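Local coordinates for protein thymidylate synthase 1 (Bacillus subtilis, PDB 1BKP) that probably catalyses the reductive methylation of dUMP to dTMP, with 5,10-methylenetetrahydrofolate as methyl donor and reductant, working as a homodimer, at residues A[2-7]-A[56-61]; A[240-245]-A[264-269]. All coordinates share one frame; numbering follows the deposited sequence.

Interaction 1. Residues A[2-7]-A[56-61]; sequences QFDKQY and ILTTKK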
loop_
_atom_site.group_PDB
_atom_site.type_symbol
_atom_site.label_atom_id
_atom_site.label_comp_id
_atom_site.label_asym_id
_atom_site.label_seq_id
_atom_site.Cartn_x
_atom_site.Cartn_y
_atom_site.Cartn_z
ATOM N N GLN A 2 20.529 2.107 -11.594
ATOM C CA GLN A 2 19.889 3.195 -12.154
ATOM C C GLN A 2 18.335 3.135 -12.097
ATOM O O GLN A 2 17.563 2.244 -12.574
ATOM C CB GLN A 2 20.349 3.690 -13.605
ATOM C CG GLN A 2 21.469 4.979 -13.527
ATOM C CD GLN A 2 21.105 6.183 -12.585
ATOM O OE1 GLN A 2 21.997 6.862 -12.091
ATOM N NE2 GLN A 2 19.816 6.528 -12.471
ATOM N N PHE A 3 17.931 4.233 -11.548
ATOM C CA PHE A 3 16.582 4.658 -11.603
ATOM C C PHE A 3 16.346 4.937 -13.124
ATOM O O PHE A 3 15.275 4.722 -13.589
ATOM C CB PHE A 3 16.487 5.948 -10.810
ATOM C CG PHE A 3 15.087 6.538 -10.744
ATOM C CD1 PHE A 3 13.949 5.765 -11.030
ATOM C CD2 PHE A 3 14.900 7.856 -10.439
ATOM C CE1 PHE A 3 12.656 6.332 -11.018
ATOM C CE2 PHE A 3 13.550 8.398 -10.438
ATOM C CZ PHE A 3 12.488 7.647 -10.720
ATOM N N ASP A 4 17.326 5.401 -13.897
ATOM C CA ASP A 4 17.093 5.703 -15.318
ATOM C C ASP A 4 16.628 4.456 -15.989
ATOM O O ASP A 4 15.761 4.499 -16.827
ATOM C CB ASP A 4 18.402 6.087 -16.020
ATOM C CG ASP A 4 18.902 7.501 -15.636
ATOM O OD1 ASP A 4 18.108 8.423 -15.709
ATOM O OD2 ASP A 4 20.106 7.677 -15.421
ATOM N N LYS A 5 17.267 3.329 -15.694
ATOM C CA LYS A 5 16.858 2.075 -16.355
ATOM C C LYS A 5 15.451 1.624 -16.033
ATOM O O LYS A 5 14.667 1.304 -16.900
ATOM C CB LYS A 5 17.853 0.953 -15.988
ATOM C CG LYS A 5 19.204 1.260 -16.648
ATOM C CD LYS A 5 20.192 0.132 -16.577
ATOM C CE LYS A 5 21.510 0.622 -17.112
ATOM N NZ LYS A 5 21.260 1.168 -18.484
ATOM N N GLN A 6 15.123 1.670 -14.745
ATOM C CA GLN A 6 13.810 1.255 -14.314
ATOM C C GLN A 6 12.775 2.205 -14.741
ATOM O O GLN A 6 11.672 1.781 -15.104
ATOM C CB GLN A 6 13.791 1.073 -12.776
ATOM C CG GLN A 6 14.660 -0.132 -12.375
ATOM C CD GLN A 6 14.483 -0.456 -10.863
ATOM O OE1 GLN A 6 13.365 -0.629 -10.403
ATOM N NE2 GLN A 6 15.545 -0.446 -10.122
ATOM N N TYR A 7 13.102 3.503 -14.683
ATOM C CA TYR A 7 12.074 4.516 -15.074
ATOM C C TYR A 7 11.702 4.391 -16.592
ATOM O O TYR A 7 10.517 4.352 -16.980
ATOM C CB TYR A 7 12.648 5.906 -14.742
ATOM C CG TYR A 7 11.808 7.062 -15.187
ATOM C CD1 TYR A 7 10.773 7.499 -14.388
ATOM C CD2 TYR A 7 12.114 7.765 -16.328
ATOM C CE1 TYR A 7 10.008 8.639 -14.681
ATOM C CE2 TYR A 7 11.381 8.930 -16.652
ATOM C CZ TYR A 7 10.324 9.366 -15.839
ATOM O OH TYR A 7 9.507 10.449 -16.165
ATOM N N ILE A 56 18.245 8.649 -8.780
ATOM C CA ILE A 56 17.959 9.945 -9.351
ATOM C C ILE A 56 18.191 9.834 -10.826
ATOM O O ILE A 56 18.934 8.924 -11.318
ATOM C CB ILE A 56 18.835 11.043 -8.690
ATOM C CG1 ILE A 56 18.332 12.455 -9.042
ATOM C CG2 ILE A 56 20.330 10.887 -9.045
ATOM C CD1 ILE A 56 18.917 13.536 -8.094
ATOM N N LEU A 57 17.302 10.507 -11.567
ATOM C CA LEU A 57 17.438 10.447 -13.024
ATOM C C LEU A 57 18.640 11.245 -13.514
ATOM O O LEU A 57 18.950 12.290 -12.920
ATOM C CB LEU A 57 16.242 11.092 -13.721
ATOM C CG LEU A 57 14.860 10.402 -13.594
ATOM C CD1 LEU A 57 13.941 10.989 -14.722
ATOM C CD2 LEU A 57 15.072 8.821 -13.673
ATOM N N THR A 58 19.284 10.782 -14.598
ATOM C CA THR A 58 20.337 11.611 -15.195
ATOM C C THR A 58 19.909 12.105 -16.613
ATOM O O THR A 58 20.620 12.898 -17.266
ATOM C CB THR A 58 21.624 10.937 -15.258
ATOM O OG1 THR A 58 21.562 9.817 -16.159
ATOM C CG2 THR A 58 22.116 10.559 -13.792
ATOM N N THR A 59 18.779 11.609 -17.112
ATOM C CA THR A 59 18.334 12.024 -18.434
ATOM C C THR A 59 17.693 13.423 -18.432
ATOM O O THR A 59 17.356 13.953 -19.471
ATOM C CB THR A 59 17.414 11.005 -19.144
ATOM O OG1 THR A 59 16.317 10.828 -18.300
ATOM C CG2 THR A 59 18.153 9.610 -19.404
ATOM N N LYS A 60 17.422 13.944 -17.241
ATOM C CA LYS A 60 16.954 15.328 -17.070
ATOM C C LYS A 60 17.297 15.687 -15.629
ATOM O O LYS A 60 17.588 14.806 -14.828
ATOM C CB LYS A 60 15.440 15.475 -17.296
ATOM C CG LYS A 60 14.568 14.977 -16.162
ATOM C CD LYS A 60 13.154 15.435 -16.257
ATOM C CE LYS A 60 12.305 14.890 -15.018
ATOM N NZ LYS A 60 10.797 15.183 -15.097
ATOM N N LYS A 61 17.374 16.977 -15.296
ATOM C CA LYS A 61 17.727 17.324 -13.943
ATOM C C LYS A 61 16.511 17.238 -13.023
ATOM O O LYS A 61 15.440 17.698 -13.361
ATOM C CB LYS A 61 18.206 18.765 -13.881
ATOM C CG LYS A 61 18.539 19.211 -12.507
ATOM C CD LYS A 61 18.845 20.733 -12.578
ATOM C CE LYS A 61 19.348 21.264 -11.239
ATOM N NZ LYS A 61 20.690 20.757 -10.881
HETATM O O HOH W 1 15.791 8.137 -18.070
HETATM O O HOH W 2 10.841 12.952 -16.927
#

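Interaction 2. Residues A[240-245]-A[264-269]; sequences EAPELW and INYKHG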
loop_
_atom_site.group_PDB
_atom_site.type_symbol
_atom_site.label_atom_id
_atom_site.label_comp_id
_atom_site.label_asym_id
_atom_site.label_seq_id
_atom_site.Cartn_x
_atom_site.Cartn_y
_atom_site.Cartn_z
ATOM N N GLU A 240 26.665 8.227 -14.414
ATOM C CA GLU A 240 26.723 7.537 -13.129
ATOM C C GLU A 240 25.981 8.391 -12.130
ATOM O O GLU A 240 25.943 9.618 -12.256
ATOM C CB GLU A 240 28.193 7.399 -12.659
ATOM C CG GLU A 240 29.047 6.568 -13.576
ATOM C CD GLU A 240 30.192 5.908 -12.830
ATOM O OE1 GLU A 240 30.573 6.420 -11.749
ATOM O OE2 GLU A 240 30.699 4.868 -13.317
ATOM N N ALA A 241 25.476 7.766 -11.076
ATOM C CA ALA A 241 24.731 8.505 -10.142
ATOM C C ALA A 241 25.648 9.407 -9.297
ATOM O O ALA A 241 26.806 9.044 -9.030
ATOM C CB ALA A 241 23.926 7.597 -9.277
ATOM N N PRO A 242 25.127 10.591 -8.852
ATOM C CA PRO A 242 25.890 11.515 -8.021
ATOM C C PRO A 242 25.967 10.919 -6.621
ATOM O O PRO A 242 25.220 9.997 -6.274
ATOM C CB PRO A 242 25.015 12.781 -8.057
ATOM C CG PRO A 242 23.658 12.289 -8.296
ATOM C CD PRO A 242 23.830 11.179 -9.247
ATOM N N GLU A 243 26.910 11.379 -5.811
ATOM C CA GLU A 243 26.955 10.893 -4.456
ATOM C C GLU A 243 26.149 11.947 -3.632
ATOM O O GLU A 243 26.037 13.128 -4.029
ATOM C CB GLU A 243 28.443 10.806 -4.011
ATOM C CG GLU A 243 28.683 10.745 -2.561
ATOM C CD GLU A 243 30.153 11.049 -2.237
ATOM O OE1 GLU A 243 31.039 10.330 -2.766
ATOM O OE2 GLU A 243 30.419 12.006 -1.466
ATOM N N LEU A 244 25.417 11.479 -2.638
ATOM C CA LEU A 244 24.673 12.359 -1.758
ATOM C C LEU A 244 25.391 12.449 -0.363
ATOM O O LEU A 244 25.432 11.507 0.411
ATOM C CB LEU A 244 23.224 11.838 -1.605
ATOM C CG LEU A 244 22.454 12.531 -0.515
ATOM C CD1 LEU A 244 22.268 14.006 -0.827
ATOM C CD2 LEU A 244 21.083 11.791 -0.336
ATOM N N TRP A 245 25.996 13.588 -0.093
ATOM C CA TRP A 245 26.656 13.847 1.180
ATOM C C TRP A 245 25.537 14.293 2.150
ATOM O O TRP A 245 24.775 15.163 1.841
ATOM C CB TRP A 245 27.640 15.055 1.035
ATOM C CG TRP A 245 28.208 15.463 2.362
ATOM C CD1 TRP A 245 29.222 14.849 3.019
ATOM C CD2 TRP A 245 27.804 16.584 3.189
ATOM N NE1 TRP A 245 29.485 15.505 4.210
ATOM C CE2 TRP A 245 28.636 16.578 4.325
ATOM C CE3 TRP A 245 26.844 17.584 3.061
ATOM C CZ2 TRP A 245 28.543 17.527 5.321
ATOM C CZ3 TRP A 245 26.726 18.515 4.041
ATOM C CH2 TRP A 245 27.585 18.494 5.170
ATOM N N ILE A 264 26.732 15.617 -5.168
ATOM C CA ILE A 264 28.028 15.847 -5.726
ATOM C C ILE A 264 28.201 15.137 -7.011
ATOM O O ILE A 264 27.976 13.943 -7.130
ATOM C CB ILE A 264 29.121 15.262 -4.742
ATOM C CG1 ILE A 264 29.071 15.988 -3.397
ATOM C CG2 ILE A 264 30.511 15.283 -5.348
ATOM C CD1 ILE A 264 29.483 15.033 -2.316
ATOM N N ASN A 265 28.714 15.882 -7.968
ATOM C CA ASN A 265 28.996 15.357 -9.305
ATOM C C ASN A 265 27.680 14.963 -10.027
ATOM O O ASN A 265 27.638 13.993 -10.792
ATOM C CB ASN A 265 29.924 14.151 -9.189
ATOM C CG ASN A 265 30.373 13.638 -10.526
ATOM O OD1 ASN A 265 30.862 14.391 -11.371
ATOM N ND2 ASN A 265 30.158 12.349 -10.753
ATOM N N TYR A 266 26.670 15.807 -9.888
ATOM C CA TYR A 266 25.403 15.464 -10.582
ATOM C C TYR A 266 25.404 15.880 -12.056
ATOM O O TYR A 266 25.201 17.034 -12.328
ATOM C CB TYR A 266 24.254 16.129 -9.857
ATOM C CG TYR A 266 22.869 15.752 -10.367
ATOM C CD1 TYR A 266 22.633 14.595 -11.156
ATOM C CD2 TYR A 266 21.771 16.572 -10.055
ATOM C CE1 TYR A 266 21.338 14.243 -11.624
ATOM C CE2 TYR A 266 20.465 16.251 -10.515
ATOM C CZ TYR A 266 20.281 15.065 -11.318
ATOM O OH TYR A 266 19.030 14.787 -11.810
ATOM N N LYS A 267 25.690 14.972 -12.994
ATOM C CA LYS A 267 25.650 15.309 -14.422
ATOM C C LYS A 267 24.276 14.832 -14.934
ATOM O O LYS A 267 23.811 13.763 -14.513
ATOM C CB LYS A 267 26.712 14.539 -15.212
ATOM C CG LYS A 267 28.117 14.935 -14.968
ATOM C CD LYS A 267 28.995 14.014 -15.823
ATOM C CE LYS A 267 30.460 14.399 -15.729
ATOM N NZ LYS A 267 31.320 13.603 -16.670
ATOM N N HIS A 268 23.652 15.571 -15.833
ATOM C CA HIS A 268 22.318 15.173 -16.328
ATOM C C HIS A 268 22.094 15.819 -17.708
ATOM O O HIS A 268 22.891 16.699 -18.078
ATOM C CB HIS A 268 21.304 15.727 -15.371
ATOM C CG HIS A 268 21.488 17.194 -15.131
ATOM N ND1 HIS A 268 21.010 18.156 -16.016
ATOM C CD2 HIS A 268 22.077 17.876 -14.125
ATOM C CE1 HIS A 268 21.305 19.358 -15.569
ATOM N NE2 HIS A 268 21.959 19.221 -14.430
ATOM N N GLY A 269 21.083 15.355 -18.458
ATOM C CA GLY A 269 20.801 15.935 -19.795
ATOM C C GLY A 269 20.116 17.306 -19.674
ATOM O O GLY A 269 19.850 17.849 -18.574
HETATM O O HOH W 3 25.016 12.030 -12.527
HETATM O O HOH W 4 29.643 9.852 -9.229
#

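Interaction 1. Residues A[2-7]-A[56-61]
The first turn of the N-terminal helix 3-17 of the thymidylate synthase fold docks here on the loop that precedes helix 64-75, and D4 and L57 bury the largest shares of the contact. The carboxylate of D4 grips T58 twice, both times on its syn side. Its OD1 takes the backbone N-H of T58 (N to OD1 2.9 Å), while T58 OG1, also hydrogen-bonded to F239 N, donates to D4 OD2 at 2.7 Å. CG of D4, anti to its own carbonyl carbon (chi1 -74°), stands on the loop side, and from there the two oxygens reach T58; the pair of bonds to one residue limits the rotation of the carboxylate. An alanine in place of D4 would probably leave the N-H and hydroxyl of T58 without these acceptors and open a gap beside the CA of L57. Next to D4, the N-cap residue Q2 sends NE2 to I56 O in a nearly straight bond of 2.8 Å, with the acceptor close to the plane of the amide.

Alongside these bonds the two methyls of L57 divide between two rings. CD2 lies over one face of F3, 3.6 Å from the ring centroid, and CD1 lies over a face of Y7, 4.1 Å from that centroid, each a CH-pi contact shifted toward the rim. A water joins Y7 OH to K60 NZ, and the same hydroxyl bonds to M184 O. The Y7 side chain is about 7 Å from those of V222 and D183, predicted to bind dUMP and the folate respectively.

All touching residues are buried. N188 and P189 of helix 188-206 touch F3, Y7 and L57, M47 of strand 39-49 packs on F3, and L230 of helix 227-235 closes on Y7.

Interaction 2. Residues A[240-245]-A[264-269]
E243 and I264 form an antiparallel hydrogen-bonded pair, the two backbones exchanging two bonds. I264 N gives its hydrogen to E243 O at 2.8 Å, and E243 N returns one to I264 O at 3.1 Å, the latter more bent, with an angle of 149° at the hydrogen. Both side chains emerge on the same face and lie side by side. The E243 chain runs extended beyond CG, and its OE2 comes to 3.3 Å from I264 CD1, a polar atom against a methyl. W245 also meets that methyl, its CB 3.8 Å from I264 CD1.

Just before the bridge, P242 fits against the chain where it leaves the strand. Its CB rests on the carbonyl of I264 and on the CA of Y266, and its CG approaches the Y266 ring at 3.8 Å from CD1. Proline and tyrosine point the same way, and CG of Y266, anti to its backbone N (chi1 -174°), is thereby set beside the proline ring. P242 is the buried member of this otherwise surface contact.

What positions the tyrosine ring lies in the next shell. H268 sets CD2 over the centre of one face of Y266, and H268 itself is tied by ND1 to G269 O. Y266 OH bonds to L57 O and V62 N, which holds the far end of the ring. Two waters link residues before E243 to residues after I264: one donates to E240 O and to K267 O, the other donates to A241 O and accepts from N265 ND2.

The bridge belongs to a small two-stranded antiparallel sheet, 243-246 with 261-264, where W245 pairs next with K262. P242 and L244 pack on L263 of the partner strand; P242 also touches I56 and L244 touches V54, both in the loop after strand 39-49.

Interaction 1 closes before interaction 2 opens along the chain, yet their centres are only about 11 Å apart, on the same side of the chain's centre. The loop 56-61 joins them: it receives the N-terminal helix, and segment 264-269 meets the same loop through a probable hydrogen bond from G269 N to T58 O, at 2.8 Å, besides the tyrosine hydroxyl of Y266. Thus the start of the chain, the loop between strand 39-49 and helix 64-75, and the small sheet 243-246 with 261-264 form one continuous patch of the fold. Interaction 1 is buried; interaction 2 lies nearer the surface, away from the annotated sites.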